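PDB 6NOB: beta-fructofuranosidase from Bifidobacterium adolescentis, which probably hydrolyses terminal beta-D-fructofuranoside residues of sucrose and related fructosides. Local coordinates for residues L19-G25 with G71-R75; D284-M288 with W356-G360. One frame throughout, in Å; residues are numbered along the deposited sequence.

Contact 1 (L19-G25 with G71-R75); sequences LFAERCG and GLVVR
Residues 19-23 and 72-75 run as neighbouring antiparallel strands, the axes of these short segments approaching to 4.4 Å at 139° between directions, with Glu22 opposite Val73. That hydrogen-bonded pair is closed both ways: Glu22 N to Val73 O 2.7 Å, Val73 N to Glu22 O 2.9 Å. Arg75 N donates to Phe20 O (3.0 Å). Beyond the ladder, Gly71 O accepts Cys24 N (3.2 Å) and, weakly, Gly25 N (3.4 Å); positive phi at Gly71 suits glycine. Non-hydrogen-bonded pairs Ala21-Val74 and Arg23-Leu72 share one face, where Ala21 CB meets Leu72 CD1 (3.7 Å) and Arg23 NE bonds Glu50 O. On the Glu22-Val73 face, extended Glu22 (chi1, chi2 t) makes a long salt bridge, OE1 to Arg75 NE 3.8 Å; Arg75 NH1 bonds Asn96 OD1. Backbone hydrogen bonds Ala21-His53 and Arg23-Arg51 join the other edge of inner strand 16-23 to strand 52-58 and the residue before it, while Leu19 and Leu72 pack on Val31 of the facing sheet, as in a beta-sandwich.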
ATOM      1  N   LEU A  19      20.422  -9.488 -10.182  1.00 46.59           N
ATOM      2  CA  LEU A  19      20.632 -10.167  -8.910  1.00 48.64           C
ATOM      3  C   LEU A  19      20.845  -9.135  -7.814  1.00 47.39           C
ATOM      4  O   LEU A  19      21.673  -8.232  -7.960  1.00 47.22           O
ATOM      5  CB  LEU A  19      21.835 -11.116  -8.979  1.00 46.79           C
ATOM      6  CG  LEU A  19      21.839 -12.152 -10.103  1.00 44.95           C
ATOM      7  CD1 LEU A  19      23.129 -12.952 -10.079  1.00 39.44           C
ATOM      8  CD2 LEU A  19      20.633 -13.074 -10.000  1.00 44.62           C
ATOM      9  N   PHE A  20      20.099  -9.274  -6.720  1.00 43.57           N
ATOM     10  CA  PHE A  20      20.250  -8.421  -5.543  1.00 41.94           C
ATOM     11  C   PHE A  20      20.999  -9.233  -4.490  1.00 46.12           C
ATOM     12  O   PHE A  20      20.422 -10.104  -3.833  1.00 52.42           O
ATOM     13  CB  PHE A  20      18.892  -7.937  -5.047  1.00 42.78           C
ATOM     14  CG  PHE A  20      18.192  -7.021  -6.014  1.00 45.74           C
ATOM     15  CD1 PHE A  20      17.506  -7.534  -7.104  1.00 43.99           C
ATOM     16  CD2 PHE A  20      18.232  -5.648  -5.841  1.00 47.59           C
ATOM     17  CE1 PHE A  20      16.869  -6.694  -8.000  1.00 44.50           C
ATOM     18  CE2 PHE A  20      17.596  -4.802  -6.733  1.00 49.73           C
ATOM     19  CZ  PHE A  20      16.916  -5.327  -7.816  1.00 48.71           C
ATOM     20  N   ALA A  21      22.288  -8.948  -4.340  1.00 42.42           N
ATOM     21  CA  ALA A  21      23.196  -9.781  -3.568  1.00 44.99           C
ATOM     22  C   ALA A  21      23.642  -9.080  -2.291  1.00 46.51           C
ATOM     23  O   ALA A  21      23.796  -7.855  -2.249  1.00 42.86           O
ATOM     24  CB  ALA A  21      24.424 -10.159  -4.400  1.00 44.03           C
ATOM     25  N   GLU A  22      23.856  -9.881  -1.252  1.00 48.09           N
ATOM     26  CA  GLU A  22      24.338  -9.413   0.039  1.00 49.98           C
ATOM     27  C   GLU A  22      25.710 -10.018   0.292  1.00 51.10           C
ATOM     28  O   GLU A  22      25.895 -11.228   0.123  1.00 53.82           O
ATOM     29  CB  GLU A  22      23.370  -9.804   1.160  1.00 52.27           C
ATOM     30  CG  GLU A  22      23.621  -9.117   2.492  1.00 54.49           C
ATOM     31  CD  GLU A  22      22.492  -9.348   3.479  1.00 62.07           C
ATOM     32  OE1 GLU A  22      21.427  -9.853   3.064  1.00 62.96           O
ATOM     33  OE2 GLU A  22      22.671  -9.029   4.673  1.00 69.84           O
ATOM     34  N   ARG A  23      26.668  -9.180   0.682  1.00 51.45           N
ATOM     35  CA  ARG A  23      27.993  -9.681   1.020  1.00 51.40           C
ATOM     36  C   ARG A  23      27.909 -10.592   2.237  1.00 55.16           C
ATOM     37  O   ARG A  23      27.345 -10.220   3.270  1.00 58.18           O
ATOM     38  CB  ARG A  23      28.949  -8.520   1.291  1.00 48.59           C
ATOM     39  CG  ARG A  23      30.376  -8.959   1.571  1.00 47.17           C
ATOM     40  CD  ARG A  23      31.278  -7.776   1.887  1.00 46.14           C
ATOM     41  NE  ARG A  23      31.395  -6.846   0.766  1.00 47.14           N
ATOM     42  CZ  ARG A  23      32.243  -6.998  -0.246  1.00 50.31           C
ATOM     43  NH1 ARG A  23      33.050  -8.050  -0.287  1.00 54.86           N
ATOM     44  NH2 ARG A  23      32.285  -6.102  -1.221  1.00 53.94           N
ATOM     45  N   CYS A  24      28.465 -11.797   2.109  1.00 66.50           N
ATOM     46  CA  CYS A  24      28.444 -12.792   3.173  0.65 74.99           C
ATOM     47  C   CYS A  24      29.815 -13.096   3.751  1.00 81.94           C
ATOM     48  O   CYS A  24      29.909 -13.492   4.915  1.00 86.62           O
ATOM     49  CB  CYS A  24      27.821 -14.100   2.663  0.65 74.58           C
ATOM     50  SG  CYS A  24      27.102 -15.149   3.946  0.65 78.03           S
ATOM     51  N   GLY A  25      30.882 -12.925   2.966  1.00 86.45           N
ATOM     52  CA  GLY A  25      32.224 -13.196   3.401  1.00 90.87           C
ATOM     53  C   GLY A  25      33.029 -11.935   3.648  1.00 93.24           C
ATOM     54  O   GLY A  25      32.492 -10.825   3.754  1.00 88.32           O
ATOM     55  N   GLY A  71      31.300 -15.607  -1.988  1.00 62.80           N
ATOM     56  CA  GLY A  71      31.463 -14.456  -1.132  1.00 59.15           C
ATOM     57  C   GLY A  71      30.229 -13.599  -0.984  1.00 61.83           C
ATOM     58  O   GLY A  71      30.303 -12.541  -0.346  1.00 60.67           O
ATOM     59  N   LEU A  72      29.103 -14.014  -1.557  1.00 59.20           N
ATOM     60  CA  LEU A  72      27.860 -13.269  -1.432  1.00 55.63           C
ATOM     61  C   LEU A  72      26.697 -14.248  -1.478  1.00 58.42           C
ATOM     62  O   LEU A  72      26.872 -15.443  -1.723  1.00 67.90           O
ATOM     63  CB  LEU A  72      27.735 -12.201  -2.526  1.00 54.40           C
ATOM     64  CG  LEU A  72      27.886 -12.630  -3.988  1.00 55.55           C
ATOM     65  CD1 LEU A  72      26.579 -13.152  -4.567  1.00 53.31           C
ATOM     66  CD2 LEU A  72      28.413 -11.473  -4.820  1.00 57.51           C
ATOM     67  N   VAL A  73      25.498 -13.722  -1.247  1.00 54.98           N
ATOM     68  CA  VAL A  73      24.272 -14.508  -1.281  1.00 52.82           C
ATOM     69  C   VAL A  73      23.184 -13.662  -1.931  1.00 54.50           C
ATOM     70  O   VAL A  73      23.043 -12.474  -1.621  1.00 57.00           O
ATOM     71  CB  VAL A  73      23.856 -14.976   0.130  1.00 48.92           C
ATOM     72  CG1 VAL A  73      23.800 -13.798   1.096  1.00 44.26           C
ATOM     73  CG2 VAL A  73      22.523 -15.699   0.088  1.00 48.28           C
ATOM     74  N   VAL A  74      22.434 -14.263  -2.847  1.00 51.27           N
ATOM     75  CA  VAL A  74      21.394 -13.558  -3.585  1.00 47.46           C
ATOM     76  C   VAL A  74      20.065 -13.750  -2.869  1.00 43.40           C
ATOM     77  O   VAL A  74      19.720 -14.867  -2.468  1.00 45.37           O
ATOM     78  CB  VAL A  74      21.320 -14.059  -5.037  1.00 45.85           C
ATOM     79  CG1 VAL A  74      20.213 -13.346  -5.794  1.00 43.44           C
ATOM     80  CG2 VAL A  74      22.659 -13.859  -5.734  1.00 43.64           C
ATOM     81  N   ARG A  75      19.321 -12.655  -2.697  1.00 43.12           N
ATOM     82  CA  ARG A  75      18.010 -12.694  -2.065  1.00 43.49           C
ATOM     83  C   ARG A  75      16.860 -12.490  -3.036  1.00 47.63           C
ATOM     84  O   ARG A  75      15.716 -12.794  -2.685  1.00 49.71           O
ATOM     85  CB  ARG A  75      17.914 -11.624  -0.967  1.00 45.40           C
ATOM     86  CG  ARG A  75      19.001 -11.712   0.085  1.00 47.66           C
ATOM     87  CD  ARG A  75      18.945 -13.034   0.829  1.00 48.64           C
ATOM     88  NE  ARG A  75      19.938 -13.094   1.894  1.00 51.54           N
ATOM     89  CZ  ARG A  75      20.275 -14.207   2.536  1.00 55.33           C
ATOM     90  NH1 ARG A  75      19.697 -15.360   2.222  1.00 51.22           N
ATOM     91  NH2 ARG A  75      21.191 -14.166   3.492  1.00 57.87           N
TER

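Contact 2 (D284-M288 with W356-G360); sequences DRAYM and WRYEG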
ATOM      1  N   ASP A 284      -3.544  27.553 -12.771  1.00 46.93           N
ATOM      2  CA  ASP A 284      -2.266  27.447 -13.459  1.00 42.50           C
ATOM      3  C   ASP A 284      -1.177  26.825 -12.592  1.00 43.30           C
ATOM      4  O   ASP A 284      -0.013  26.802 -13.006  1.00 44.68           O
ATOM      5  CB  ASP A 284      -1.813  28.827 -13.945  1.00 49.19           C
ATOM      6  CG  ASP A 284      -2.790  29.448 -14.926  1.00 56.79           C
ATOM      7  OD1 ASP A 284      -3.323  28.712 -15.784  1.00 57.33           O
ATOM      8  OD2 ASP A 284      -3.027  30.673 -14.834  1.00 59.32           O
ATOM      9  N   ARG A 285      -1.521  26.316 -11.410  1.00 37.81           N
ATOM     10  CA  ARG A 285      -0.547  25.702 -10.520  1.00 38.28           C
ATOM     11  C   ARG A 285      -1.013  24.311 -10.117  1.00 39.44           C
ATOM     12  O   ARG A 285      -2.211  24.074  -9.938  1.00 43.82           O
ATOM     13  CB  ARG A 285      -0.319  26.560  -9.266  1.00 39.35           C
ATOM     14  CG  ARG A 285       0.157  27.979  -9.556  1.00 37.61           C
ATOM     15  CD  ARG A 285       0.414  28.761  -8.271  1.00 39.94           C
ATOM     16  NE  ARG A 285       1.667  28.372  -7.630  1.00 44.13           N
ATOM     17  CZ  ARG A 285       2.857  28.869  -7.952  1.00 38.87           C
ATOM     18  NH1 ARG A 285       2.962  29.778  -8.912  1.00 35.18           N
ATOM     19  NH2 ARG A 285       3.946  28.455  -7.318  1.00 37.06           N
ATOM     20  N   ALA A 286      -0.059  23.391  -9.991  1.00 40.11           N
ATOM     21  CA  ALA A 286      -0.312  22.080  -9.415  1.00 36.78           C
ATOM     22  C   ALA A 286      -0.043  22.126  -7.918  1.00 41.03           C
ATOM     23  O   ALA A 286       0.787  22.905  -7.445  1.00 40.85           O
ATOM     24  CB  ALA A 286       0.563  21.014 -10.075  1.00 31.19           C
ATOM     25  N   TYR A 287      -0.746  21.280  -7.171  1.00 38.32           N
ATOM     26  CA  TYR A 287      -0.708  21.328  -5.718  1.00 34.03           C
ATOM     27  C   TYR A 287      -0.213  20.007  -5.144  1.00 38.41           C
ATOM     28  O   TYR A 287      -0.574  18.930  -5.628  1.00 44.99           O
ATOM     29  CB  TYR A 287      -2.087  21.689  -5.156  1.00 34.49           C
ATOM     30  CG  TYR A 287      -2.391  23.156  -5.339  1.00 36.51           C
ATOM     31  CD1 TYR A 287      -2.902  23.631  -6.542  1.00 35.72           C
ATOM     32  CD2 TYR A 287      -2.128  24.072  -4.327  1.00 37.12           C
ATOM     33  CE1 TYR A 287      -3.166  24.979  -6.724  1.00 37.74           C
ATOM     34  CE2 TYR A 287      -2.388  25.420  -4.497  1.00 34.92           C
ATOM     35  CZ  TYR A 287      -2.906  25.868  -5.697  1.00 39.48           C
ATOM     36  OH  TYR A 287      -3.167  27.208  -5.874  1.00 40.08           O
ATOM     37  N   MET A 288       0.621  20.111  -4.108  1.00 32.79           N
ATOM     38  CA  MET A 288       1.285  18.974  -3.484  1.00 30.34           C
ATOM     39  C   MET A 288       1.028  19.019  -1.985  1.00 36.91           C
ATOM     40  O   MET A 288       1.306  20.036  -1.336  1.00 35.21           O
ATOM     41  CB  MET A 288       2.794  19.000  -3.775  1.00 30.89           C
ATOM     42  CG  MET A 288       3.635  18.019  -2.954  1.00 34.43           C
ATOM     43  SD  MET A 288       5.406  18.412  -2.946  1.00 34.27           S
ATOM     44  CE  MET A 288       5.844  18.218  -4.673  1.00 32.71           C
ATOM     45  N   TRP A 356       8.742  25.086  -5.742  1.00 38.05           N
ATOM     46  CA  TRP A 356       7.508  24.724  -5.059  1.00 34.14           C
ATOM     47  C   TRP A 356       7.272  25.702  -3.917  1.00 38.33           C
ATOM     48  O   TRP A 356       8.086  25.794  -2.992  1.00 44.95           O
ATOM     49  CB  TRP A 356       7.570  23.277  -4.570  1.00 29.79           C
ATOM     50  CG  TRP A 356       7.454  22.324  -5.718  1.00 36.89           C
ATOM     51  CD1 TRP A 356       8.467  21.861  -6.506  1.00 39.43           C
ATOM     52  CD2 TRP A 356       6.247  21.756  -6.244  1.00 36.52           C
ATOM     53  NE1 TRP A 356       7.970  21.025  -7.477  1.00 38.72           N
ATOM     54  CE2 TRP A 356       6.609  20.944  -7.338  1.00 35.60           C
ATOM     55  CE3 TRP A 356       4.898  21.844  -5.887  1.00 36.71           C
ATOM     56  CZ2 TRP A 356       5.671  20.226  -8.077  1.00 34.81           C
ATOM     57  CZ3 TRP A 356       3.969  21.131  -6.625  1.00 38.03           C
ATOM     58  CH2 TRP A 356       4.360  20.334  -7.706  1.00 32.63           C
ATOM     59  N   ARG A 357       6.168  26.437  -4.000  1.00 40.13           N
ATOM     60  CA  ARG A 357       5.844  27.503  -3.062  1.00 42.15           C
ATOM     61  C   ARG A 357       5.071  26.937  -1.877  1.00 42.52           C
ATOM     62  O   ARG A 357       4.071  26.239  -2.061  1.00 45.03           O
ATOM     63  CB  ARG A 357       5.024  28.578  -3.773  1.00 42.27           C
ATOM     64  CG  ARG A 357       4.719  29.815  -2.958  1.00 42.43           C
ATOM     65  CD  ARG A 357       3.947  30.815  -3.807  1.00 42.30           C
ATOM     66  NE  ARG A 357       2.597  30.345  -4.110  1.00 45.84           N
ATOM     67  CZ  ARG A 357       1.828  30.845  -5.073  1.00 47.76           C
ATOM     68  NH1 ARG A 357       2.277  31.831  -5.838  1.00 45.17           N
ATOM     69  NH2 ARG A 357       0.610  30.358  -5.272  1.00 40.25           N
ATOM     70  N   TYR A 358       5.535  27.238  -0.665  1.00 39.86           N
ATOM     71  CA  TYR A 358       4.845  26.770   0.529  1.00 40.48           C
ATOM     72  C   TYR A 358       3.553  27.555   0.726  1.00 39.50           C
ATOM     73  O   TYR A 358       3.562  28.789   0.762  1.00 41.03           O
ATOM     74  CB  TYR A 358       5.746  26.906   1.757  1.00 42.00           C
ATOM     75  CG  TYR A 358       5.107  26.432   3.046  1.00 37.82           C
ATOM     76  CD1 TYR A 358       4.280  25.316   3.062  1.00 36.26           C
ATOM     77  CD2 TYR A 358       5.332  27.099   4.246  1.00 38.03           C
ATOM     78  CE1 TYR A 358       3.691  24.879   4.233  1.00 37.97           C
ATOM     79  CE2 TYR A 358       4.746  26.668   5.424  1.00 35.82           C
ATOM     80  CZ  TYR A 358       3.925  25.558   5.410  1.00 39.06           C
ATOM     81  OH  TYR A 358       3.335  25.118   6.573  1.00 40.50           O
ATOM     82  N   GLU A 359       2.439  26.835   0.853  1.00 37.76           N
ATOM     83  CA  GLU A 359       1.122  27.446   0.963  1.00 36.17           C
ATOM     84  C   GLU A 359       0.533  27.365   2.365  1.00 40.51           C
ATOM     85  O   GLU A 359      -0.607  27.798   2.568  1.00 42.21           O
ATOM     86  CB  GLU A 359       0.157  26.794  -0.036  1.00 37.11           C
ATOM     87  CG  GLU A 359       0.601  26.874  -1.490  1.00 36.14           C
ATOM     88  CD  GLU A 359       0.081  28.115  -2.191  1.00 41.36           C
ATOM     89  OE1 GLU A 359       0.554  28.418  -3.305  1.00 39.35           O
ATOM     90  OE2 GLU A 359      -0.805  28.793  -1.626  1.00 44.75           O
ATOM     91  N   GLY A 360       1.267  26.827   3.336  1.00 40.21           N
ATOM     92  CA  GLY A 360       0.744  26.642   4.667  1.00 33.35           C
ATOM     93  C   GLY A 360       0.088  25.286   4.824  1.00 37.14           C
ATOM     94  O   GLY A 360      -0.049  24.520   3.863  1.00 38.15           O
TER
HETATM   95  O   HOH W   1      -2.807  28.945  -4.155  1.00 50.21           O
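Trp356, Arg285 and Arg357 carry this meeting of two strands that run in broadly the same sense, 61° apart in direction, with axes no closer than 9.1 Å. At that spacing the backbones do not pair, and side chains do the joining. The Trp356 indole reaches back over strand 285-288, where Met288 CE sits 3.7 Å from the centroid of its six-membered ring and 2° off the ring normal, a clean CH-pi contact. Met288 SD, 4.8 Å from the same centroid, adds an oblique Met-aromatic contact, and Met288 CB touches Trp356 CZ3 at 3.7 Å. On the other face of the sheet, the guanidinium groups of Arg285 and Arg357 lie flat on each other, centres 3.6 Å apart and planes at 15°, with Arg285 NE 3.3 Å from Arg357 NH2. Two donors cannot hydrogen-bond and their like charges repel; Glu359 supplies a balancing charge. Its OE1 takes Arg357 NE (2.9 Å) and Arg357 NH2 (2.8 Å) in a salt bridge, and lies 4.5 Å from Arg285 NE, close enough for charge alone. Arg285 NE instead bonds Ser345 OG, which also bonds Glu359 OE1. Tyr287 OH, bonded to Asp282 N, also meets a water (2.5 Å) that donates to Glu359 OE2 (3.2 Å). Strand 337-347 runs between the two as their common antiparallel partner, pairing Ala286 with Ala346 and Arg357 with Ser345; with strand 268-273 beyond 285-295, this gives the four-stranded blade of a GH32 beta-propeller, and Trp356 meets Tyr220 of the preceding blade.

In the fold
Contact 1 belongs to the small N-terminal sandwich and contact 2 to a propeller blade, so the two lie in separate modules of one chain. Their centres are 44 Å apart and their nearest atoms about 26 Å, and contact 1 closes along the sequence before contact 2 opens. Contact 1 joins adjacent strands through the backbone; contact 2 joins second neighbours through side chains. They lie 28 Å and 25 Å from the centre of the chain. In GH32 enzymes the active site occupies the central funnel of the propeller; contact 2 joins the second and fourth strands of one of its blades. The PEG about 5 Å from the Tyr287 side chain does not by itself mark a substrate site.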